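Local coordinates for group II chitinase (Ostrinia furnacalis, PDB 6JAX), which probably hydrolyses internal linkages of chitin as an endochitinase, this chain being a family 18 glycosyl hydrolase domain of a longer protein, at residues T14-Y19 against M344-D349; Y198-Q203 against F225-T230; G202-K207 against Y251-T256. All coordinates share one frame; numbering follows the deposited sequence.

How the interactions relate
From the N terminus, the loop that follows strand 8-14 starts interaction 1, which closes the longest loop by joining residues 14-19 to the end of strand 342-346. Interactions 2 and 3 both lie inside that loop and start from the same stretch after strand 192-195, sharing Gly202 and Gln203. Interaction 2 closes the shorter loop, onto the start of helix 227-236; interaction 3 reaches further, to strand 244-257. They are coupled through Asp199, whose OD1 meets Tyr251 OH and Gln253 NE2. Tyr198 packs on Met344 and Trp346, linking interactions 1 and 2, and Trp346 O touches the Tyr251 ring, so all three contacts adjoin along the cleft that holds the glucosamine chain.

Interaction 1 (T14-Y19 against M344-D349); sequences TNWSWY and MIWALD. With GCS (2-amino-2-deoxy-beta-D-glucopyranose), chain C; GCS (2-amino-2-deoxy-beta-D-glucopyranose), chain B.
Thr14, Trp16 and Ser17 meet Trp346 and Asp349 in a buried contact, part polar and part aromatic, where two neighbouring strands of the TIM barrel end beside the bound sugars. Thr14 OG1 donates to Asp349 OD1 at 2.7 Å, reaching it from above the carboxylate plane, about 54° out of it. The chi1 of Thr14 (66°) places OG1 between its backbone N and carbonyl carbon and sets the methyl anti to that carbon, with Thr14 CG2 3.6 Å from Trp346 CZ2. Two waters add to the polar side. One accepts from Thr14 N and donates to Asp349 OD1, the other donates to both Thr14 OG1 and Asp349 OD2. OD2 also forms a salt bridge with Arg20, so the buried carboxylate is probably kept ionised. Ser17 packs its CB 3.4 Å from Asp349 CG, while its OG turns back to donate to Thr14 O at 2.7 Å.

The indole of Trp16 is sandwiched, with Thr14 CB over one face and the glucosamine of chain C over the opposite one, where Trp16 CD2 is 3.4 Å from sugar atom C5. Its far corner, CH2, comes within 3.7 Å of Trp346 CZ2, at the edge of the Trp346 ring and near its plane. A cis peptide follows Trp346, and Ala347 CB rests over one face of that indole; a cis-linked tryptophan here is a hallmark of family 18 active sites. Around the contact, strands 8-14 and 342-346 run parallel as neighbours, helix 57-62 packs against Asn15 and Tyr19, and helix 363-373 touches Ile345 and Leu348.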
loop_
_atom_site.group_PDB
_atom_site.type_symbol
_atom_site.label_atom_id
_atom_site.label_comp_id
_atom_site.label_asym_id
_atom_site.label_seq_id
_atom_site.Cartn_x
_atom_site.Cartn_y
_atom_site.Cartn_z
ATOM N N THR A 14 7.913 -3.741 -5.760
ATOM C CA THR A 14 8.979 -2.964 -5.120
ATOM C C THR A 14 10.339 -3.363 -5.691
ATOM O O THR A 14 10.674 -4.553 -5.736
ATOM C CB THR A 14 8.966 -3.114 -3.582
ATOM O OG1 THR A 14 9.293 -4.462 -3.189
ATOM C CG2 THR A 14 7.590 -2.771 -3.034
ATOM N N ASN A 15 11.110 -2.375 -6.168
ATOM C CA ASN A 15 12.402 -2.734 -6.751
ATOM C C ASN A 15 13.378 -3.255 -5.699
ATOM O O ASN A 15 14.239 -4.089 -6.026
ATOM C CB ASN A 15 13.005 -1.567 -7.564
ATOM C CG ASN A 15 13.311 -0.322 -6.737
ATOM O OD1 ASN A 15 13.050 -0.265 -5.535
ATOM N ND2 ASN A 15 13.854 0.709 -7.408
ATOM N N TRP A 16 13.240 -2.845 -4.431
ATOM C CA TRP A 16 14.245 -3.257 -3.456
ATOM C C TRP A 16 14.067 -4.699 -2.986
ATOM O O TRP A 16 14.956 -5.219 -2.303
ATOM C CB TRP A 16 14.267 -2.293 -2.248
ATOM C CG TRP A 16 13.047 -2.279 -1.392
ATOM C CD1 TRP A 16 12.811 -3.038 -0.265
ATOM C CD2 TRP A 16 11.895 -1.439 -1.556
ATOM N NE1 TRP A 16 11.577 -2.728 0.261
ATOM C CE2 TRP A 16 10.991 -1.758 -0.517
ATOM C CE3 TRP A 16 11.529 -0.468 -2.500
ATOM C CZ2 TRP A 16 9.746 -1.125 -0.382
ATOM C CZ3 TRP A 16 10.294 0.164 -2.360
ATOM C CH2 TRP A 16 9.420 -0.167 -1.307
ATOM N N SER A 17 12.966 -5.361 -3.345
ATOM C CA SER A 17 12.785 -6.767 -3.001
ATOM C C SER A 17 13.772 -7.671 -3.734
ATOM O O SER A 17 13.893 -8.850 -3.388
ATOM C CB SER A 17 11.335 -7.192 -3.291
ATOM O OG SER A 17 10.981 -7.016 -4.653
ATOM N N TRP A 18 14.487 -7.129 -4.722
ATOM C CA TRP A 18 15.558 -7.859 -5.393
ATOM C C TRP A 18 16.688 -8.193 -4.430
ATOM O O TRP A 18 17.326 -9.249 -4.549
ATOM C CB TRP A 18 16.089 -6.996 -6.536
ATOM C CG TRP A 18 16.936 -7.681 -7.540
ATOM C CD1 TRP A 18 16.829 -8.969 -7.973
ATOM C CD2 TRP A 18 17.993 -7.087 -8.287
ATOM N NE1 TRP A 18 17.775 -9.220 -8.941
ATOM C CE2 TRP A 18 18.501 -8.077 -9.153
ATOM C CE3 TRP A 18 18.559 -5.807 -8.318
ATOM C CZ2 TRP A 18 19.557 -7.833 -10.030
ATOM C CZ3 TRP A 18 19.608 -5.566 -9.194
ATOM C CH2 TRP A 18 20.097 -6.575 -10.032
ATOM N N TYR A 19 16.963 -7.285 -3.493
ATOM C CA TYR A 19 18.115 -7.361 -2.593
ATOM C C TYR A 19 17.732 -8.101 -1.316
ATOM O O TYR A 19 17.720 -7.545 -0.215
ATOM C CB TYR A 19 18.627 -5.966 -2.266
ATOM C CG TYR A 19 18.985 -5.106 -3.457
ATOM C CD1 TYR A 19 20.216 -5.241 -4.084
ATOM C CD2 TYR A 19 18.100 -4.141 -3.945
ATOM C CE1 TYR A 19 20.566 -4.462 -5.166
ATOM C CE2 TYR A 19 18.446 -3.338 -5.037
ATOM C CZ TYR A 19 19.682 -3.508 -5.641
ATOM O OH TYR A 19 20.057 -2.732 -6.720
ATOM N N MET A 344 -6.370 -3.454 -3.582
ATOM C CA MET A 344 -4.966 -3.135 -3.785
ATOM C C MET A 344 -4.159 -3.945 -2.781
ATOM O O MET A 344 -4.626 -4.190 -1.669
ATOM C CB MET A 344 -4.733 -1.620 -3.600
ATOM C CG MET A 344 -3.268 -1.173 -3.636
ATOM S SD MET A 344 -2.463 -1.238 -2.019
ATOM C CE MET A 344 -3.006 0.318 -1.306
ATOM N N ILE A 345 -2.948 -4.372 -3.166
ATOM C CA ILE A 345 -2.074 -5.063 -2.219
ATOM C C ILE A 345 -0.725 -4.370 -2.107
ATOM O O ILE A 345 -0.141 -3.919 -3.100
ATOM C CB ILE A 345 -1.865 -6.554 -2.567
ATOM C CG1 ILE A 345 -1.268 -6.725 -3.965
ATOM C CG2 ILE A 345 -3.160 -7.298 -2.424
ATOM C CD1 ILE A 345 -0.233 -7.854 -4.031
ATOM N N TRP A 346 -0.228 -4.300 -0.873
ATOM C CA TRP A 346 1.166 -4.006 -0.588
ATOM C C TRP A 346 1.730 -5.257 0.074
ATOM O O TRP A 346 1.377 -5.548 1.222
ATOM C CB TRP A 346 1.327 -2.800 0.354
ATOM C CG TRP A 346 2.785 -2.505 0.484
ATOM C CD1 TRP A 346 3.700 -3.152 1.285
ATOM C CD2 TRP A 346 3.529 -1.570 -0.296
ATOM N NE1 TRP A 346 4.962 -2.641 1.066
ATOM C CE2 TRP A 346 4.882 -1.670 0.099
ATOM C CE3 TRP A 346 3.177 -0.632 -1.279
ATOM C CZ2 TRP A 346 5.884 -0.869 -0.454
ATOM C CZ3 TRP A 346 4.178 0.148 -1.842
ATOM C CH2 TRP A 346 5.512 0.032 -1.422
ATOM N N ALA A 347 2.596 -6.019 -0.618
ATOM C CA ALA A 347 3.052 -5.834 -1.996
ATOM C C ALA A 347 3.304 -7.244 -2.568
ATOM O O ALA A 347 3.323 -8.218 -1.809
ATOM C CB ALA A 347 4.337 -4.965 -2.046
ATOM N N LEU A 348 3.508 -7.344 -3.886
ATOM C CA LEU A 348 3.671 -8.643 -4.555
ATOM C C LEU A 348 4.690 -9.528 -3.844
ATOM O O LEU A 348 4.466 -10.741 -3.665
ATOM C CB LEU A 348 4.119 -8.419 -6.001
ATOM C CG LEU A 348 2.966 -7.974 -6.894
ATOM C CD1 LEU A 348 3.536 -7.316 -8.154
ATOM C CD2 LEU A 348 2.053 -9.163 -7.221
ATOM N N ASP A 349 5.817 -8.945 -3.451
ATOM C CA ASP A 349 6.972 -9.692 -2.955
ATOM C C ASP A 349 6.823 -10.145 -1.515
ATOM O O ASP A 349 7.729 -10.798 -0.992
ATOM C CB ASP A 349 8.242 -8.837 -3.063
ATOM C CG ASP A 349 8.061 -7.478 -2.428
ATOM O OD1 ASP A 349 7.611 -6.562 -3.147
ATOM O OD2 ASP A 349 8.311 -7.340 -1.210
HETATM C C1 GCS C . 15.743 0.289 0.117
HETATM C C2 GCS C . 15.602 0.193 1.634
HETATM C C3 GCS C . 14.216 -0.170 2.009
HETATM C C4 GCS C . 13.282 0.941 1.658
HETATM C C5 GCS C . 13.385 1.155 0.141
HETATM C C6 GCS C . 12.522 2.312 -0.275
HETATM N N2 GCS C . 16.518 -0.801 2.270
HETATM O O3 GCS C . 14.150 -0.455 3.435
HETATM O O4 GCS C . 11.946 0.559 2.054
HETATM O O5 GCS C . 14.771 1.374 -0.342
HETATM O O6 GCS C . 13.039 3.490 0.280
HETATM C C1 GCS B . 20.612 -1.282 -1.780
HETATM C C2 GCS B . 19.708 -0.613 -2.791
HETATM C C3 GCS B . 18.554 0.119 -2.176
HETATM C C4 GCS B . 17.790 -0.571 -1.057
HETATM C C5 GCS B . 18.735 -1.434 -0.180
HETATM C C6 GCS B . 18.070 -2.602 0.466
HETATM N N2 GCS B . 20.584 0.316 -3.580
HETATM O O1 GCS B . 21.523 -2.048 -2.445
HETATM O O3 GCS B . 17.628 0.399 -3.259
HETATM O O4 GCS B . 17.138 0.475 -0.274
HETATM O O5 GCS B . 19.795 -2.162 -0.897
HETATM O O6 GCS B . 19.123 -3.447 0.878
HETATM O O HOH W 1 7.472 -6.637 -5.825
HETATM O O HOH W 2 8.928 -4.943 -0.270
#

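Interaction 2 (Y198-Q203 against F225-T230); sequences YDYHGQ and FNANYT. With NAG (2-acetamido-2-deoxy-beta-D-glucopyranose), chain D; GCS (2-amino-2-deoxy-beta-D-glucopyranose), chain E.
Tyr200 joins the loop after strand 192-195 to the first turn of helix 227-236 through a hydrogen bond from its OH to Thr230 OG1, 2.7 Å long. The two side chains approach from opposite directions, and the threonine oxygen lies in the plane of the phenol ring at its edge. With chi1 of -69°, Thr230 carries OG1 beside its own backbone N, facing the phenol. Thr230 OG1 is also bonded to Pro172 O, giving the buried hydroxyl a second partner. A water forms the other polar link, bound to His201 NE2 and donating to Phe225 O at 2.7 Å; the other ring nitrogen, ND1, is hydrogen-bonded to Asp205. Within the helix start, Asn226 acts as N-cap: its OD1 accepts from Tyr229 N at 2.9 Å, nearly straight at 165°.

Packing accompanies these bonds. The Tyr200 ring lies with one face over the backbone of Phe225 and Asn226, and its CD1 is 3.9 Å from Phe225 CB. Phe225 in turn presents its edge to the loop, CD2 standing 3.3 Å from Tyr200 O in the ring plane. Its rim also borders the sugar, with Phe225 CE2 3.3 Å from O6 of the chain E glucosamine. The His201 and Phe225 rings meet obliquely, planes 34° apart and centroids 5.7 Å apart. On the helix, Asn228 carries an N-linked N-acetylglucosamine, covalently attached through ND2.

One direct hydrogen bond from Tyr200 and a water-mediated link from His201 thus hold the loop against the capped helix and set Phe225 beside the sugar chain, consistent with a binding wall of the cleft.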
loop_
_atom_site.group_PDB
_atom_site.type_symbol
_atom_site.label_atom_id
_atom_site.label_comp_id
_atom_site.label_asym_id
_atom_site.label_seq_id
_atom_site.Cartn_x
_atom_site.Cartn_y
_atom_site.Cartn_z
ATOM N N TYR A 198 -4.146 0.075 6.019
ATOM C CA TYR A 198 -3.252 -0.769 6.807
ATOM C C TYR A 198 -2.284 0.147 7.544
ATOM O O TYR A 198 -2.328 1.372 7.391
ATOM C CB TYR A 198 -2.515 -1.803 5.941
ATOM C CG TYR A 198 -1.960 -1.275 4.634
ATOM C CD1 TYR A 198 -0.889 -0.387 4.621
ATOM C CD2 TYR A 198 -2.491 -1.691 3.419
ATOM C CE1 TYR A 198 -0.369 0.091 3.422
ATOM C CE2 TYR A 198 -1.974 -1.213 2.204
ATOM C CZ TYR A 198 -0.915 -0.328 2.223
ATOM O OH TYR A 198 -0.392 0.140 1.029
ATOM N N ASP A 199 -1.422 -0.458 8.370
ATOM C CA ASP A 199 -0.544 0.285 9.283
ATOM C C ASP A 199 -1.343 1.170 10.239
ATOM O O ASP A 199 -0.880 2.241 10.648
ATOM C CB ASP A 199 0.495 1.128 8.532
ATOM C CG ASP A 199 1.494 0.284 7.767
ATOM O OD1 ASP A 199 1.608 -0.937 8.031
ATOM O OD2 ASP A 199 2.163 0.856 6.893
ATOM N N TYR A 200 -2.545 0.720 10.609
ATOM C CA TYR A 200 -3.310 1.400 11.655
ATOM C C TYR A 200 -2.612 1.302 12.998
ATOM O O TYR A 200 -2.791 2.173 13.866
ATOM C CB TYR A 200 -4.698 0.787 11.771
ATOM C CG TYR A 200 -5.665 1.164 10.662
ATOM C CD1 TYR A 200 -6.350 2.378 10.689
ATOM C CD2 TYR A 200 -5.913 0.300 9.611
ATOM C CE1 TYR A 200 -7.249 2.715 9.686
ATOM C CE2 TYR A 200 -6.813 0.630 8.603
ATOM C CZ TYR A 200 -7.482 1.837 8.647
ATOM O OH TYR A 200 -8.386 2.145 7.630
ATOM N N HIS A 201 -1.836 0.241 13.196
ATOM C CA HIS A 201 -1.136 -0.012 14.446
ATOM C C HIS A 201 0.217 -0.626 14.154
ATOM O O HIS A 201 0.405 -1.289 13.131
ATOM C CB HIS A 201 -1.929 -0.943 15.368
ATOM C CG HIS A 201 -3.251 -0.369 15.757
ATOM N ND1 HIS A 201 -3.361 0.729 16.588
ATOM C CD2 HIS A 201 -4.510 -0.684 15.375
ATOM C CE1 HIS A 201 -4.641 1.044 16.719
ATOM N NE2 HIS A 201 -5.357 0.204 15.996
ATOM N N GLY A 202 1.141 -0.403 15.081
ATOM C CA GLY A 202 2.501 -0.892 14.944
ATOM C C GLY A 202 3.260 -0.488 16.181
ATOM O O GLY A 202 2.696 0.097 17.109
ATOM N N GLN A 203 4.561 -0.805 16.168
ATOM C CA GLN A 203 5.410 -0.624 17.345
ATOM C C GLN A 203 5.332 0.791 17.911
ATOM O O GLN A 203 5.519 0.987 19.123
ATOM C CB GLN A 203 6.862 -0.967 16.987
ATOM C CG GLN A 203 7.461 -0.069 15.903
ATOM C CD GLN A 203 8.868 -0.485 15.480
ATOM O OE1 GLN A 203 9.793 -0.514 16.293
ATOM N NE2 GLN A 203 9.032 -0.802 14.196
ATOM N N PHE A 225 -9.968 4.060 13.597
ATOM C CA PHE A 225 -8.807 3.287 13.157
ATOM C C PHE A 225 -9.228 1.906 12.662
ATOM O O PHE A 225 -8.851 0.877 13.211
ATOM C CB PHE A 225 -7.779 3.185 14.281
ATOM C CG PHE A 225 -6.803 4.315 14.315
ATOM C CD1 PHE A 225 -7.245 5.615 14.422
ATOM C CD2 PHE A 225 -5.440 4.082 14.232
ATOM C CE1 PHE A 225 -6.352 6.678 14.466
ATOM C CE2 PHE A 225 -4.544 5.136 14.269
ATOM C CZ PHE A 225 -5.006 6.438 14.388
ATOM N N ASN A 226 -10.040 1.890 11.602
ATOM C CA ASN A 226 -10.421 0.630 10.972
ATOM C C ASN A 226 -10.835 0.907 9.532
ATOM O O ASN A 226 -11.242 2.020 9.202
ATOM C CB ASN A 226 -11.554 -0.071 11.746
ATOM C CG ASN A 226 -12.803 0.797 11.873
ATOM O OD1 ASN A 226 -13.638 0.833 10.973
ATOM N ND2 ASN A 226 -12.938 1.488 13.008
ATOM N N ALA A 227 -10.708 -0.114 8.675
ATOM C CA ALA A 227 -10.931 0.089 7.244
ATOM C C ALA A 227 -12.359 0.530 6.950
ATOM O O ALA A 227 -12.592 1.341 6.047
ATOM C CB ALA A 227 -10.614 -1.187 6.467
ATOM N N ASN A 228 -13.308 0.012 7.710
ATOM C CA ASN A 228 -14.732 0.351 7.472
ATOM C C ASN A 228 -14.951 1.861 7.617
ATOM O O ASN A 228 -15.558 2.455 6.767
ATOM C CB ASN A 228 -15.659 -0.422 8.402
ATOM C CG ASN A 228 -17.101 -0.017 8.196
ATOM O OD1 ASN A 228 -17.532 0.122 7.087
ATOM N ND2 ASN A 228 -17.818 0.197 9.272
ATOM N N TYR A 229 -14.475 2.429 8.716
ATOM C CA TYR A 229 -14.601 3.871 8.902
ATOM C C TYR A 229 -13.877 4.627 7.794
ATOM O O TYR A 229 -14.417 5.575 7.214
ATOM C CB TYR A 229 -14.040 4.295 10.262
ATOM C CG TYR A 229 -14.097 5.794 10.420
ATOM C CD1 TYR A 229 -13.077 6.606 9.927
ATOM C CD2 TYR A 229 -15.198 6.400 11.014
ATOM C CE1 TYR A 229 -13.143 7.983 10.032
ATOM C CE2 TYR A 229 -15.269 7.779 11.120
ATOM C CZ TYR A 229 -14.240 8.557 10.629
ATOM O OH TYR A 229 -14.300 9.928 10.743
ATOM N N THR A 230 -12.635 4.225 7.509
ATOM C CA THR A 230 -11.806 4.936 6.539
ATOM C C THR A 230 -12.465 4.990 5.163
ATOM O O THR A 230 -12.480 6.038 4.510
ATOM C CB THR A 230 -10.446 4.251 6.434
ATOM O OG1 THR A 230 -9.718 4.446 7.655
ATOM C CG2 THR A 230 -9.649 4.827 5.264
HETATM C C1 NAG D . -19.175 0.750 9.071
HETATM C C2 NAG D . -19.927 0.413 10.321
HETATM C C3 NAG D . -21.274 1.113 10.281
HETATM C C4 NAG D . -21.086 2.598 10.107
HETATM C C5 NAG D . -20.098 2.918 8.998
HETATM C C6 NAG D . -19.826 4.425 8.935
HETATM C C7 NAG D . -19.730 -1.806 11.277
HETATM C C8 NAG D . -20.053 -3.204 10.948
HETATM N N2 NAG D . -20.106 -0.991 10.323
HETATM O O3 NAG D . -21.895 0.919 11.517
HETATM O O4 NAG D . -22.336 3.098 9.770
HETATM O O5 NAG D . -18.925 2.105 9.139
HETATM O O6 NAG D . -18.790 4.956 9.772
HETATM O O7 NAG D . -19.171 -1.506 12.283
HETATM C C1 GCS E . 2.202 7.776 13.581
HETATM C C2 GCS E . 2.359 9.197 14.108
HETATM C C3 GCS E . 1.619 9.383 15.390
HETATM C C4 GCS E . 0.184 8.945 15.311
HETATM C C5 GCS E . 0.052 7.551 14.700
HETATM C C6 GCS E . -1.376 7.235 14.400
HETATM N N2 GCS E . 3.811 9.525 14.310
HETATM O O3 GCS E . 1.660 10.792 15.749
HETATM O O4 GCS E . -0.354 8.864 16.633
HETATM O O5 GCS E . 0.761 7.461 13.426
HETATM O O6 GCS E . -1.394 6.039 13.665
HETATM O O HOH W 3 -8.029 0.150 15.676
#

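Interaction 3 (G202-K207 against Y251-T256); sequences GQWDKK and YGQSFT. With GCS (2-amino-2-deoxy-beta-D-glucopyranose), chain F.
Gln253 OE1 has two waters 2.8 Å away that lead to Gln203. One accepts a hydrogen bond from Gln203 N at 2.7 Å and has both Gln253 OE1 and Ser254 O in reach, with more acceptors around it than protons to give. The second accepts from Gln203 NE2 and donates to Gln253 OE1. The other end of the amide, Gln253 NE2, is bonded to Asp199 OD1, which fixes the rotation of the group.

The Gln253 chain, bent at chi2 (-74°), brings this amide to the edge of the Trp204 ring, where NE2 is 3.8 Å from Trp204 CH2; the two planes stand 75° apart. One face of the indole rests on Gly202 CA, and the opposite face is taken by the chain F glucosamine, with Trp204 CG 3.7 Å from sugar atom C6.

Phe255 packs against the loop backbone. Its CE2 lies 3.2 Å from Gly202 C and 3.3 Å from Lys207 O, and the water on Gln203 N sits over the centre of its ring.

No direct hydrogen bond spans the two segments: strand 244-257 and the short 3-10 turn at 203-205 are joined by water and packing, with the tryptophan backed by Gly202 and edged by a fixed amide. One face of the indole is thereby presented to the chain F glucosamine, consistent with a sugar-binding platform.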
loop_
_atom_site.group_PDB
_atom_site.type_symbol
_atom_site.label_atom_id
_atom_site.label_comp_id
_atom_site.label_asym_id
_atom_site.label_seq_id
_atom_site.Cartn_x
_atom_site.Cartn_y
_atom_site.Cartn_z
ATOM N N GLY A 202 1.141 -0.403 15.081
ATOM C CA GLY A 202 2.501 -0.892 14.944
ATOM C C GLY A 202 3.260 -0.488 16.181
ATOM O O GLY A 202 2.696 0.097 17.109
ATOM N N GLN A 203 4.561 -0.805 16.168
ATOM C CA GLN A 203 5.410 -0.624 17.345
ATOM C C GLN A 203 5.332 0.791 17.911
ATOM O O GLN A 203 5.519 0.987 19.123
ATOM C CB GLN A 203 6.862 -0.967 16.987
ATOM C CG GLN A 203 7.461 -0.069 15.903
ATOM C CD GLN A 203 8.868 -0.485 15.480
ATOM O OE1 GLN A 203 9.793 -0.514 16.293
ATOM N NE2 GLN A 203 9.032 -0.802 14.196
ATOM N N TRP A 204 5.039 1.782 17.068
ATOM C CA TRP A 204 5.020 3.173 17.517
ATOM C C TRP A 204 3.912 3.438 18.530
ATOM O O TRP A 204 3.963 4.455 19.243
ATOM C CB TRP A 204 4.865 4.109 16.305
ATOM C CG TRP A 204 3.675 3.766 15.434
ATOM C CD1 TRP A 204 2.388 4.207 15.584
ATOM C CD2 TRP A 204 3.668 2.892 14.295
ATOM N NE1 TRP A 204 1.581 3.653 14.609
ATOM C CE2 TRP A 204 2.347 2.846 13.809
ATOM C CE3 TRP A 204 4.653 2.138 13.648
ATOM C CZ2 TRP A 204 1.986 2.081 12.704
ATOM C CZ3 TRP A 204 4.287 1.380 12.537
ATOM C CH2 TRP A 204 2.968 1.360 12.085
ATOM N N ASP A 205 2.911 2.554 18.609
ATOM C CA ASP A 205 1.813 2.726 19.556
ATOM C C ASP A 205 2.225 2.389 20.978
ATOM O O ASP A 205 1.490 2.728 21.914
ATOM C CB ASP A 205 0.627 1.829 19.198
ATOM C CG ASP A 205 -0.083 2.249 17.929
ATOM O OD1 ASP A 205 -0.103 3.463 17.592
ATOM O OD2 ASP A 205 -0.653 1.341 17.294
ATOM N N LYS A 206 3.355 1.696 21.146
ATOM C CA LYS A 206 3.837 1.195 22.435
ATOM C C LYS A 206 2.903 0.148 23.034
ATOM O O LYS A 206 2.981 -0.161 24.225
ATOM C CB LYS A 206 4.079 2.339 23.435
ATOM C CG LYS A 206 4.969 3.459 22.900
ATOM C CD LYS A 206 6.285 2.931 22.364
ATOM C CE LYS A 206 7.093 2.253 23.461
ATOM N NZ LYS A 206 8.083 1.277 22.930
ATOM N N LYS A 207 2.020 -0.432 22.222
ATOM C CA LYS A 207 1.201 -1.546 22.675
ATOM C C LYS A 207 0.777 -2.330 21.445
ATOM O O LYS A 207 0.856 -1.824 20.326
ATOM C CB LYS A 207 -0.014 -1.067 23.481
ATOM C CG LYS A 207 -1.003 -0.214 22.695
ATOM C CD LYS A 207 -2.034 0.419 23.652
ATOM C CE LYS A 207 -3.041 1.275 22.909
ATOM N NZ LYS A 207 -3.995 1.910 23.858
ATOM N N TYR A 251 1.640 -8.481 4.718
ATOM C CA TYR A 251 2.686 -8.471 5.732
ATOM C C TYR A 251 2.034 -8.188 7.075
ATOM O O TYR A 251 0.856 -7.820 7.148
ATOM C CB TYR A 251 3.740 -7.390 5.414
ATOM C CG TYR A 251 3.151 -5.998 5.505
ATOM C CD1 TYR A 251 2.543 -5.406 4.400
ATOM C CD2 TYR A 251 3.170 -5.296 6.704
ATOM C CE1 TYR A 251 1.974 -4.146 4.495
ATOM C CE2 TYR A 251 2.599 -4.045 6.814
ATOM C CZ TYR A 251 2.004 -3.472 5.702
ATOM O OH TYR A 251 1.450 -2.214 5.812
ATOM N N GLY A 252 2.819 -8.308 8.145
ATOM C CA GLY A 252 2.336 -7.983 9.472
ATOM C C GLY A 252 3.224 -6.951 10.142
ATOM O O GLY A 252 4.368 -6.733 9.751
ATOM N N GLN A 253 2.663 -6.317 11.170
ATOM C CA GLN A 253 3.418 -5.484 12.094
ATOM C C GLN A 253 3.808 -6.323 13.301
ATOM O O GLN A 253 2.961 -7.008 13.884
ATOM C CB GLN A 253 2.606 -4.270 12.552
ATOM C CG GLN A 253 2.399 -3.237 11.444
ATOM C CD GLN A 253 3.644 -2.420 11.130
ATOM O OE1 GLN A 253 4.594 -2.373 11.912
ATOM N NE2 GLN A 253 3.632 -1.741 9.980
ATOM N N SER A 254 5.086 -6.276 13.666
ATOM C CA SER A 254 5.593 -7.122 14.736
ATOM C C SER A 254 5.983 -6.272 15.938
ATOM O O SER A 254 6.283 -5.081 15.814
ATOM C CB SER A 254 6.793 -7.958 14.273
ATOM O OG SER A 254 7.901 -7.118 14.032
ATOM N N PHE A 255 5.959 -6.904 17.108
ATOM C CA PHE A 255 6.128 -6.208 18.377
ATOM C C PHE A 255 6.950 -7.075 19.316
ATOM O O PHE A 255 6.803 -8.298 19.318
ATOM C CB PHE A 255 4.784 -5.926 19.070
ATOM C CG PHE A 255 3.759 -5.193 18.219
ATOM C CD1 PHE A 255 3.067 -5.840 17.208
ATOM C CD2 PHE A 255 3.439 -3.873 18.504
ATOM C CE1 PHE A 255 2.110 -5.169 16.447
ATOM C CE2 PHE A 255 2.476 -3.198 17.765
ATOM C CZ PHE A 255 1.802 -3.843 16.742
ATOM N N THR A 256 7.792 -6.443 20.127
ATOM C CA THR A 256 8.423 -7.109 21.263
ATOM C C THR A 256 7.608 -6.734 22.495
ATOM O O THR A 256 7.555 -5.561 22.876
ATOM C CB THR A 256 9.886 -6.698 21.415
ATOM O OG1 THR A 256 10.629 -7.134 20.272
ATOM C CG2 THR A 256 10.499 -7.345 22.683
HETATM C C1 GCS F . 4.263 4.731 9.754
HETATM C C2 GCS F . 2.758 4.740 9.963
HETATM C C3 GCS F . 2.343 5.995 10.659
HETATM C C4 GCS F . 3.071 6.254 11.950
HETATM C C5 GCS F . 4.581 6.125 11.749
HETATM C C6 GCS F . 5.301 6.153 13.066
HETATM N N2 GCS F . 2.098 4.711 8.621
HETATM O O3 GCS F . 0.908 5.969 10.908
HETATM O O4 GCS F . 2.894 7.618 12.337
HETATM O O5 GCS F . 4.961 4.887 11.059
HETATM O O6 GCS F . 6.659 5.891 12.812
HETATM O O HOH W 4 5.359 -2.819 14.546
HETATM O O HOH W 5 7.103 -1.094 11.743
#